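Side-chain contact in transcription activator HlyU (Vibrio vulnificus, PDB 3JTH), which probably binds DNA through a winged helix-turn-helix domain of the ArsR family and so activates transcription, as a dimer in the crystal: residues 29-32 with 36-39. Numbering follows the deposited sequence.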
loop_
_atom_site.group_PDB
_atom_site.type_symbol
_atom_site.label_atom_id
_atom_site.label_comp_id
_atom_site.label_asym_id
_atom_site.label_seq_id
_atom_site.Cartn_x
_atom_site.Cartn_y
_atom_site.Cartn_z
ATOM N N LEU A 29 1.946 7.573 -10.376
ATOM C CA LEU A 29 3.174 7.092 -9.763
ATOM C C LEU A 29 3.791 5.965 -10.597
ATOM O O LEU A 29 5.006 5.928 -10.799
ATOM C CB LEU A 29 2.879 6.602 -8.351
ATOM C CG LEU A 29 2.541 7.719 -7.354
ATOM C CD1 LEU A 29 1.994 7.114 -6.071
ATOM C CD2 LEU A 29 3.785 8.556 -7.094
ATOM N N CYS A 30 2.949 5.054 -11.079
ATOM C CA CYS A 30 3.417 3.932 -11.879
ATOM C C CYS A 30 4.070 4.426 -13.169
ATOM O O CYS A 30 5.104 3.900 -13.587
ATOM C CB CYS A 30 2.243 2.999 -12.198
ATOM S SG CYS A 30 1.376 2.374 -10.727
HETATM N N MSE A 31 3.470 5.445 -13.786
HETATM C CA MSE A 31 3.980 6.019 -15.023
HETATM C C MSE A 31 5.329 6.685 -14.842
HETATM O O MSE A 31 6.112 6.783 -15.795
HETATM C CB MSE A 31 2.996 7.053 -15.578
HETATM C CG MSE A 31 1.779 6.460 -16.254
HETATM SE SE MSE A 31 2.280 5.277 -17.704
HETATM C CE MSE A 31 3.076 6.590 -18.881
ATOM N N LEU A 32 5.594 7.157 -13.626
ATOM C CA LEU A 32 6.855 7.833 -13.335
ATOM C C LEU A 32 7.928 6.860 -12.900
ATOM O O LEU A 32 9.009 7.272 -12.493
ATOM C CB LEU A 32 6.666 8.916 -12.255
ATOM C CG LEU A 32 5.656 9.993 -12.670
ATOM C CD1 LEU A 32 5.503 11.064 -11.599
ATOM C CD2 LEU A 32 6.128 10.604 -13.975
ATOM N N GLU A 36 11.039 10.430 -16.308
ATOM C CA GLU A 36 10.473 11.760 -16.150
ATOM C C GLU A 36 9.470 12.013 -17.266
ATOM O O GLU A 36 9.713 11.659 -18.433
ATOM C CB GLU A 36 11.556 12.833 -16.233
ATOM C CG GLU A 36 12.686 12.708 -15.252
ATOM C CD GLU A 36 13.613 13.904 -15.340
ATOM O OE1 GLU A 36 13.659 14.524 -16.424
ATOM O OE2 GLU A 36 14.293 14.221 -14.340
ATOM N N LEU A 37 8.352 12.633 -16.910
ATOM C CA LEU A 37 7.318 12.952 -17.891
ATOM C C LEU A 37 6.758 14.351 -17.662
ATOM O O LEU A 37 6.686 14.837 -16.525
ATOM C CB LEU A 37 6.171 11.945 -17.815
ATOM C CG LEU A 37 6.444 10.466 -18.077
ATOM C CD1 LEU A 37 5.147 9.694 -17.860
ATOM C CD2 LEU A 37 6.977 10.274 -19.490
ATOM N N SER A 38 6.376 14.994 -18.759
ATOM C CA SER A 38 5.781 16.322 -18.715
ATOM C C SER A 38 4.264 16.139 -18.607
ATOM O O SER A 38 3.745 15.036 -18.800
ATOM C CB SER A 38 6.082 17.083 -20.002
ATOM O OG SER A 38 5.430 16.463 -21.105
ATOM N N VAL A 39 3.569 17.230 -18.303
ATOM C CA VAL A 39 2.117 17.232 -18.188
ATOM C C VAL A 39 1.489 16.638 -19.456
ATOM O O VAL A 39 0.571 15.806 -19.385
ATOM C CB VAL A 39 1.588 18.677 -18.000
ATOM C CG1 VAL A 39 0.078 18.677 -17.905
ATOM C CG2 VAL A 39 2.188 19.287 -16.746
#
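L37 reaches with its CD1 methyl into the angle between M31 and L32, overlapping both side chains where helix 23-31 ends. That methyl lies 3.9 Å from CE of M31, and the two side chains cross at about a right angle. The selenomethionine, present in place of methionine, is bent at both chi2 (-57°) and chi3 (-66°), which turns CE of its selenoether toward L37; CB, set by the backbone, lies 4.1 Å from CD1 of L37. A flexible, unbranched chain suits this place, because it can bend its end methyl against L37 while also touching L42, K45 and L46 of helix 39-46.

L32, the first residue beyond the helical conformation, closes in from another direction: its CD2 is 4.1 Å from CB of L37. Its branched apolar side chain suits a buried position between L37 and L79 of strand 76-79. L37, buried and pointing toward the helix end, likewise suits a branched apolar chain; its backbone pairs with Y77, and S38 caps the helix that follows. The contact thus joins the end of one helix to the short outer strand of the winged helix-turn-helix sheet. CD1 of L37 also sits 3.7 Å from the carbonyl O of M31, which takes a weak hydrogen bond from NE2 of Q35. Apart from that polar neighbour the contact is purely apolar, so its cohesion rests on dispersion and burial of hydrocarbon groups of M31, L32 and L37 rather than on directional bonds.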